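Side-chain contacts in GTPase activator-like protein (Chaetomium thermophilum, PDB 5HIU), which probably acts as a GTPase activator in its full-length form, the fungal TSC2, and is represented here by its helical N-terminal part: residues 38-43 with 74-79; 321-326 with 363-368. All coordinates share one frame; numbering follows the deposited sequence.

Interaction 1 of 2, residues 38-43 with 74-79; sequences ERVLAA and PDNARQ
Val-40 of helix 36-52 meets Ala-77 in the first turn of helix 75-89, and this one valine makes most of the contact. Its CB points toward the opposite helix but stops short of it, so the two methyls do the touching. CG1, anti to the backbone N (chi1 172°), comes near the carbonyl oxygen of Asn-76, with 4.0 Å between Val-40 CG1 and Asn-76 O. The other branch, CG2, sits beside the backbone N of Val-40 and settles against the alanine, Val-40 CG2 lying 3.7 Å from Ala-77 CB and 3.8 Å from Ala-77 CA. A beta-branched residue suits this place because its two methyls divide the work, one near the Asn-76 carbonyl oxygen, the other against Ala-77, and a lone methyl at Ala-77 suits the facing position because it lets the backbones approach to 5.6 Å between Val-40 CA and Ala-77 CA. Asn-76 lies at the solvent-exposed side, while Met-68 packs on Val-40 from the intervening loop.

The start of helix 75-89 is organised by polar groups. Pro-74, at the N-cap, offers its carbonyl to two amides, with Ala-77 N 2.9 Å from Pro-74 O. Arg-78, whose CB turns away from Val-40, forms a salt bridge to Asp-75, Arg-78 NH2 reaching Asp-75 OD1 at 2.7 Å from above the carboxylate plane (N-H...O 141°). Further salt bridges link Asp-75 to Lys-113 and Arg-78 to Asp-114, tying the start of this helix to the loop ahead of helix 115-126.

No polar bond spans the two segments; the contact is van der Waals packing, mainly of aliphatic groups, which carries little directional preference, so the fit depends on the shapes of a branched side chain and a small methyl at a close helix approach.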
ATOM      1  N   GLU A  38      23.133 -14.589 -38.341  1.00 84.56           N
ATOM      2  CA  GLU A  38      22.133 -14.410 -39.387  1.00 85.37           C
ATOM      3  C   GLU A  38      20.774 -14.332 -38.736  1.00 78.97           C
ATOM      4  O   GLU A  38      19.943 -13.521 -39.137  1.00 75.49           O
ATOM      5  CB  GLU A  38      22.176 -15.554 -40.403  1.00 88.43           C
ATOM      6  CG  GLU A  38      23.561 -15.788 -40.989  1.00 92.53           C
ATOM      7  CD  GLU A  38      23.578 -16.773 -42.146  1.00 93.24           C
ATOM      8  OE1 GLU A  38      23.132 -17.926 -41.962  1.00 92.00           O
ATOM      9  OE2 GLU A  38      24.067 -16.396 -43.232  1.00 96.77           O
ATOM     10  N   ARG A  39      20.576 -15.170 -37.719  1.00 76.18           N
ATOM     11  CA  ARG A  39      19.325 -15.215 -36.964  1.00 76.27           C
ATOM     12  C   ARG A  39      19.061 -13.882 -36.285  1.00 73.32           C
ATOM     13  O   ARG A  39      17.930 -13.403 -36.275  1.00 79.01           O
ATOM     14  CB  ARG A  39      19.356 -16.324 -35.909  1.00 76.82           C
ATOM     15  CG  ARG A  39      19.622 -17.728 -36.459  1.00 75.86           C
ATOM     16  CD  ARG A  39      19.535 -18.743 -35.336  1.00 73.35           C
ATOM     17  NE  ARG A  39      18.141 -18.926 -34.946  1.00 73.22           N
ATOM     18  CZ  ARG A  39      17.723 -19.304 -33.738  1.00 77.17           C
ATOM     19  NH1 ARG A  39      18.597 -19.538 -32.759  1.00 77.99           N
ATOM     20  NH2 ARG A  39      16.413 -19.440 -33.502  1.00 74.01           N
ATOM     21  N   VAL A  40      20.116 -13.278 -35.752  1.00 67.79           N
ATOM     22  CA  VAL A  40      20.005 -11.996 -35.086  1.00 67.31           C
ATOM     23  C   VAL A  40      19.506 -10.932 -36.065  1.00 67.76           C
ATOM     24  O   VAL A  40      18.576 -10.172 -35.780  1.00 67.42           O
ATOM     25  CB  VAL A  40      21.349 -11.584 -34.452  1.00 66.55           C
ATOM     26  CG1 VAL A  40      21.294 -10.154 -33.935  1.00 65.79           C
ATOM     27  CG2 VAL A  40      21.685 -12.530 -33.304  1.00 66.71           C
ATOM     28  N   LEU A  41      20.116 -10.893 -37.230  1.00 69.00           N
ATOM     29  CA  LEU A  41      19.729  -9.928 -38.257  1.00 69.92           C
ATOM     30  C   LEU A  41      18.296 -10.189 -38.760  1.00 68.35           C
ATOM     31  O   LEU A  41      17.545  -9.259 -39.016  1.00 65.25           O
ATOM     32  CB  LEU A  41      20.728  -9.977 -39.420  1.00 68.32           C
ATOM     33  CG  LEU A  41      20.496  -8.973 -40.536  1.00 70.51           C
ATOM     34  CD1 LEU A  41      20.816  -7.584 -40.035  1.00 71.81           C
ATOM     35  CD2 LEU A  41      21.330  -9.320 -41.766  1.00 74.71           C
ATOM     36  N   ALA A  42      17.939 -11.459 -38.910  1.00 70.98           N
ATOM     37  CA  ALA A  42      16.594 -11.842 -39.335  1.00 73.43           C
ATOM     38  C   ALA A  42      15.582 -11.385 -38.295  1.00 73.94           C
ATOM     39  O   ALA A  42      14.557 -10.760 -38.620  1.00 71.86           O
ATOM     40  CB  ALA A  42      16.515 -13.347 -39.513  1.00 74.91           C
ATOM     41  N   ALA A  43      15.902 -11.692 -37.044  1.00 69.48           N
ATOM     42  CA  ALA A  43      15.124 -11.249 -35.921  1.00 66.05           C
ATOM     43  C   ALA A  43      14.832  -9.765 -36.032  1.00 71.39           C
ATOM     44  O   ALA A  43      13.693  -9.331 -35.832  1.00 79.21           O
ATOM     45  CB  ALA A  43      15.861 -11.551 -34.625  1.00 65.11           C
ATOM     46  N   PRO A  74      24.368 -14.663 -26.072  1.00 62.55           N
ATOM     47  CA  PRO A  74      24.878 -13.324 -25.821  1.00 62.24           C
ATOM     48  C   PRO A  74      23.808 -12.229 -25.912  1.00 60.19           C
ATOM     49  O   PRO A  74      22.826 -12.347 -26.631  1.00 58.32           O
ATOM     50  CB  PRO A  74      25.915 -13.141 -26.931  1.00 63.24           C
ATOM     51  CG  PRO A  74      25.374 -13.953 -28.045  1.00 61.07           C
ATOM     52  CD  PRO A  74      24.768 -15.158 -27.400  1.00 61.12           C
ATOM     53  N   ASP A  75      24.035 -11.150 -25.191  1.00 62.86           N
ATOM     54  CA  ASP A  75      23.114 -10.033 -25.162  1.00 62.92           C
ATOM     55  C   ASP A  75      22.436  -9.736 -26.479  1.00 64.69           C
ATOM     56  O   ASP A  75      21.205  -9.773 -26.556  1.00 68.12           O
ATOM     57  CB  ASP A  75      23.852  -8.806 -24.681  1.00 63.83           C
ATOM     58  CG  ASP A  75      24.172  -8.884 -23.210  1.00 67.46           C
ATOM     59  OD1 ASP A  75      23.744  -9.876 -22.567  1.00 65.13           O
ATOM     60  OD2 ASP A  75      24.838  -7.964 -22.700  1.00 70.12           O
ATOM     61  N   ASN A  76      23.238  -9.465 -27.506  1.00 67.47           N
ATOM     62  CA  ASN A  76      22.733  -9.035 -28.810  1.00 65.62           C
ATOM     63  C   ASN A  76      21.671  -9.955 -29.362  1.00 67.93           C
ATOM     64  O   ASN A  76      20.762  -9.506 -30.055  1.00 73.76           O
ATOM     65  CB  ASN A  76      23.863  -8.928 -29.821  1.00 67.80           C
ATOM     66  CG  ASN A  76      24.477 -10.272 -30.156  1.00 69.87           C
ATOM     67  OD1 ASN A  76      24.497 -11.172 -29.325  1.00 73.18           O
ATOM     68  ND2 ASN A  76      24.971 -10.418 -31.376  1.00 69.71           N
ATOM     69  N   ALA A  77      21.783 -11.242 -29.056  1.00 67.60           N
ATOM     70  CA  ALA A  77      20.839 -12.231 -29.569  1.00 67.61           C
ATOM     71  C   ALA A  77      19.615 -12.391 -28.683  1.00 62.91           C
ATOM     72  O   ALA A  77      18.533 -12.690 -29.176  1.00 62.45           O
ATOM     73  CB  ALA A  77      21.527 -13.583 -29.759  1.00 69.94           C
ATOM     74  N   ARG A  78      19.779 -12.240 -27.378  1.00 62.16           N
ATOM     75  CA  ARG A  78      18.630 -12.350 -26.502  1.00 60.80           C
ATOM     76  C   ARG A  78      17.808 -11.118 -26.756  1.00 59.79           C
ATOM     77  O   ARG A  78      16.614 -11.200 -26.961  1.00 56.28           O
ATOM     78  CB  ARG A  78      19.033 -12.435 -25.024  1.00 62.25           C
ATOM     79  CG  ARG A  78      19.820 -13.682 -24.656  1.00 63.43           C
ATOM     80  CD  ARG A  78      19.909 -13.895 -23.158  1.00 61.89           C
ATOM     81  NE  ARG A  78      20.172 -12.659 -22.425  1.00 60.27           N
ATOM     82  CZ  ARG A  78      21.347 -12.051 -22.328  1.00 62.93           C
ATOM     83  NH1 ARG A  78      22.421 -12.528 -22.952  1.00 67.66           N
ATOM     84  NH2 ARG A  78      21.443 -10.925 -21.623  1.00 63.91           N
ATOM     85  N   GLN A  79      18.482  -9.978 -26.769  1.00 60.71           N
ATOM     86  CA  GLN A  79      17.819  -8.704 -26.909  1.00 59.95           C
ATOM     87  C   GLN A  79      17.023  -8.607 -28.191  1.00 57.90           C
ATOM     88  O   GLN A  79      15.832  -8.314 -28.150  1.00 57.66           O
ATOM     89  CB  GLN A  79      18.827  -7.549 -26.778  1.00 63.40           C
ATOM     90  CG  GLN A  79      19.121  -7.270 -25.307  1.00 65.99           C
ATOM     91  CD  GLN A  79      20.268  -6.319 -25.051  1.00 68.75           C
ATOM     92  OE1 GLN A  79      20.422  -5.301 -25.725  1.00 73.87           O
ATOM     93  NE2 GLN A  79      21.066  -6.634 -24.047  1.00 69.68           N
TER

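Interaction 2 of 2, residues 321-326 with 363-368; sequences KLLRKT and NSLFHG
Leu-323 and Leu-365 supply the apolar part of this contact, their side chains meeting at a slant. A single methyl of Leu-365 does the touching: its CD2 lies 4.0 Å from Leu-323 CD1 and 4.1 Å from Leu-323 CB, fitting against both the root and one branch of the other leucine. Both residues are buried, and Leu-377 packs on Leu-365 from a loop, so flexible branched aliphatic chains are apt here.

Hydrogen bonding to Asn-374 joins the same two residues indirectly. The side-chain amide of Asn-374 binds Leu-323 O, and the backbone of Asn-374 pairs with that of Leu-365, making this asparagine a polar bridge between the segments. The segments lie where the chain leaves helices 302-322 and 352-366 of the alpha-solenoid; a type I turn from Leu-322 to Lys-325 lies in the first, with Lys-325 N 2.8 Å from Leu-322 O.

Van der Waals contact by a charged group adds to the interface on its solvent-exposed side. Arg-324 runs extended from CG to NE (chi2 180°, chi3 -176°), a shape that spans the gap and brings its guanidinium obliquely against Ser-364, with 3.8 Å from Arg-324 NH2 to Ser-364 CB. The serine's hydroxyl has another task: Ser-364 OG is hydrogen-bonded to Leu-361 O one turn back in its own helix, which satisfies the hydroxyl of this buried serine. At the guanidinium edge, Gly-368 CA lies 4.4 Å from Arg-324 NH1, and the lack of a side chain lets the glycine backbone fold back close to Ser-364 O.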
ATOM      1  N   LYS A 321      -9.373  10.565  12.645  1.00 57.88           N
ATOM      2  CA  LYS A 321      -9.995  10.748  11.341  1.00 62.61           C
ATOM      3  C   LYS A 321     -11.303   9.936  11.261  1.00 58.38           C
ATOM      4  O   LYS A 321     -12.343  10.461  10.863  1.00 51.61           O
ATOM      5  CB  LYS A 321      -8.992  10.362  10.253  1.00 65.25           C
ATOM      6  CG  LYS A 321      -9.355  10.786   8.841  1.00 78.25           C
ATOM      7  CD  LYS A 321      -9.431  12.293   8.629  1.00 81.00           C
ATOM      8  CE  LYS A 321     -10.006  12.619   7.245  1.00 86.02           C
ATOM      9  NZ  LYS A 321     -10.497  14.023   7.124  1.00 88.88           N
ATOM     10  N   LEU A 322     -11.264   8.680  11.702  1.00 51.94           N
ATOM     11  CA  LEU A 322     -12.454   7.859  11.702  1.00 52.26           C
ATOM     12  C   LEU A 322     -13.581   8.462  12.517  1.00 54.42           C
ATOM     13  O   LEU A 322     -14.702   8.544  12.038  1.00 61.19           O
ATOM     14  CB  LEU A 322     -12.158   6.451  12.223  1.00 54.13           C
ATOM     15  CG  LEU A 322     -13.264   5.410  11.964  1.00 56.14           C
ATOM     16  CD1 LEU A 322     -13.824   5.484  10.548  1.00 55.82           C
ATOM     17  CD2 LEU A 322     -12.752   4.002  12.210  1.00 57.56           C
ATOM     18  N   LEU A 323     -13.278   8.915  13.729  1.00 52.32           N
ATOM     19  CA  LEU A 323     -14.283   9.465  14.635  1.00 53.89           C
ATOM     20  C   LEU A 323     -15.028  10.703  14.130  1.00 57.87           C
ATOM     21  O   LEU A 323     -15.988  11.117  14.761  1.00 59.52           O
ATOM     22  CB  LEU A 323     -13.653   9.807  15.976  1.00 55.81           C
ATOM     23  CG  LEU A 323     -13.306   8.595  16.834  1.00 57.37           C
ATOM     24  CD1 LEU A 323     -12.242   8.963  17.848  1.00 58.13           C
ATOM     25  CD2 LEU A 323     -14.536   8.050  17.536  1.00 60.73           C
ATOM     26  N   ARG A 324     -14.602  11.317  13.032  1.00 59.05           N
ATOM     27  CA  ARG A 324     -15.391  12.391  12.432  1.00 65.07           C
ATOM     28  C   ARG A 324     -16.481  11.839  11.515  1.00 72.26           C
ATOM     29  O   ARG A 324     -17.285  12.606  10.957  1.00 78.70           O
ATOM     30  CB  ARG A 324     -14.515  13.304  11.602  1.00 69.64           C
ATOM     31  CG  ARG A 324     -13.279  13.827  12.290  1.00 70.66           C
ATOM     32  CD  ARG A 324     -12.547  14.707  11.300  1.00 74.50           C
ATOM     33  NE  ARG A 324     -11.289  15.179  11.847  1.00 77.45           N
ATOM     34  CZ  ARG A 324     -11.181  16.131  12.766  1.00 78.45           C
ATOM     35  NH1 ARG A 324     -12.267  16.724  13.256  1.00 84.57           N
ATOM     36  NH2 ARG A 324      -9.974  16.487  13.207  1.00 76.10           N
ATOM     37  N   LYS A 325     -16.510  10.521  11.340  1.00 72.72           N
ATOM     38  CA  LYS A 325     -17.458   9.909  10.435  1.00 75.89           C
ATOM     39  C   LYS A 325     -18.738   9.434  11.116  1.00 81.66           C
ATOM     40  O   LYS A 325     -18.822   9.352  12.347  1.00 80.40           O
ATOM     41  CB  LYS A 325     -16.787   8.770   9.694  1.00 76.20           C
ATOM     42  CG  LYS A 325     -15.469   9.155   9.045  1.00 77.09           C
ATOM     43  CD  LYS A 325     -15.603  10.290   8.042  1.00 75.53           C
ATOM     44  CE  LYS A 325     -14.236  10.637   7.497  1.00 78.19           C
ATOM     45  NZ  LYS A 325     -14.311  11.600   6.375  1.00 84.80           N
ATOM     46  N   THR A 326     -19.731   9.142  10.271  1.00 91.25           N
ATOM     47  CA  THR A 326     -21.108   8.820  10.677  1.00 95.53           C
ATOM     48  C   THR A 326     -21.595   7.557   9.969  1.00 98.58           C
ATOM     49  O   THR A 326     -21.239   7.321   8.814  1.00104.19           O
ATOM     50  CB  THR A 326     -22.084   9.934  10.253  1.00 91.61           C
ATOM     51  OG1 THR A 326     -22.058  10.053   8.824  1.00 84.22           O
ATOM     52  CG2 THR A 326     -21.716  11.272  10.903  1.00 89.33           C
ATOM     53  N   ASN A 363      -9.694  16.538  21.523  1.00 66.97           N
ATOM     54  CA  ASN A 363     -10.154  17.834  21.049  1.00 70.41           C
ATOM     55  C   ASN A 363     -11.042  17.758  19.824  1.00 70.14           C
ATOM     56  O   ASN A 363     -11.887  18.613  19.631  1.00 75.71           O
ATOM     57  CB  ASN A 363      -8.982  18.744  20.761  1.00 73.86           C
ATOM     58  CG  ASN A 363      -8.581  19.543  21.963  1.00 80.87           C
ATOM     59  OD1 ASN A 363      -9.418  20.203  22.569  1.00 89.35           O
ATOM     60  ND2 ASN A 363      -7.305  19.494  22.324  1.00 84.86           N
ATOM     61  N   SER A 364     -10.854  16.742  18.996  1.00 67.46           N
ATOM     62  CA  SER A 364     -11.699  16.581  17.825  1.00 70.34           C
ATOM     63  C   SER A 364     -13.045  15.956  18.184  1.00 69.61           C
ATOM     64  O   SER A 364     -13.998  16.049  17.403  1.00 74.80           O
ATOM     65  CB  SER A 364     -11.012  15.718  16.776  1.00 67.21           C
ATOM     66  OG  SER A 364     -10.840  14.416  17.289  1.00 67.22           O
ATOM     67  N   LEU A 365     -13.109  15.291  19.335  1.00 67.45           N
ATOM     68  CA  LEU A 365     -14.381  14.798  19.877  1.00 64.28           C
ATOM     69  C   LEU A 365     -15.296  15.905  20.419  1.00 65.53           C
ATOM     70  O   LEU A 365     -16.501  15.848  20.233  1.00 67.69           O
ATOM     71  CB  LEU A 365     -14.129  13.793  20.983  1.00 60.90           C
ATOM     72  CG  LEU A 365     -13.588  12.455  20.536  1.00 60.29           C
ATOM     73  CD1 LEU A 365     -13.431  11.591  21.769  1.00 62.22           C
ATOM     74  CD2 LEU A 365     -14.490  11.770  19.514  1.00 58.28           C
ATOM     75  N   PHE A 366     -14.733  16.894  21.101  1.00 66.80           N
ATOM     76  CA  PHE A 366     -15.542  17.945  21.681  1.00 67.98           C
ATOM     77  C   PHE A 366     -15.884  19.029  20.673  1.00 73.23           C
ATOM     78  O   PHE A 366     -16.842  19.779  20.872  1.00 75.30           O
ATOM     79  CB  PHE A 366     -14.851  18.544  22.901  1.00 70.79           C
ATOM     80  CG  PHE A 366     -14.904  17.664  24.111  1.00 70.36           C
ATOM     81  CD1 PHE A 366     -15.990  17.713  24.969  1.00 72.63           C
ATOM     82  CD2 PHE A 366     -13.873  16.791  24.394  1.00 68.54           C
ATOM     83  CE1 PHE A 366     -16.048  16.895  26.084  1.00 73.86           C
ATOM     84  CE2 PHE A 366     -13.921  15.975  25.505  1.00 70.91           C
ATOM     85  CZ  PHE A 366     -15.010  16.024  26.354  1.00 71.66           C
ATOM     86  N   HIS A 367     -15.095  19.131  19.606  1.00 78.82           N
ATOM     87  CA  HIS A 367     -15.375  20.070  18.511  1.00 84.48           C
ATOM     88  C   HIS A 367     -15.064  19.402  17.183  1.00 79.60           C
ATOM     89  O   HIS A 367     -13.946  18.982  16.956  1.00 79.48           O
ATOM     90  CB  HIS A 367     -14.540  21.354  18.658  1.00 93.43           C
ATOM     91  CG  HIS A 367     -15.104  22.536  17.921  1.00100.44           C
ATOM     92  ND1 HIS A 367     -14.812  23.838  18.270  1.00105.84           N
ATOM     93  CD2 HIS A 367     -15.960  22.613  16.874  1.00100.10           C
ATOM     94  CE1 HIS A 367     -15.449  24.664  17.460  1.00108.59           C
ATOM     95  NE2 HIS A 367     -16.155  23.946  16.604  1.00104.28           N
ATOM     96  N   GLY A 368     -16.058  19.279  16.319  1.00 81.49           N
ATOM     97  CA  GLY A 368     -15.835  18.707  15.001  1.00 79.40           C
ATOM     98  C   GLY A 368     -17.090  18.727  14.167  1.00 82.19           C
ATOM     99  O   GLY A 368     -17.118  18.153  13.083  1.00 94.79           O
TER

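The two contacts occupy opposite sides of the centre of the elongated chain, with centres about 64 Å apart and nearest atoms about 48 Å apart, and they share no helix. Each brings together segments of two different helices, but at different points along them. Residues 38-43 meet the beginning of helix 75-89 from within helix 36-52, in a small, partly buried contact; interaction 2 joins the terminal regions of two helices and is larger and more deeply buried. Interaction 1 is van der Waals packing, mainly aliphatic, and its charged groups pair within residues 74-79 and with neighbouring loops. In interaction 2 a buried leucine pair is bordered by an exposed arginine that lies against serine and glycine.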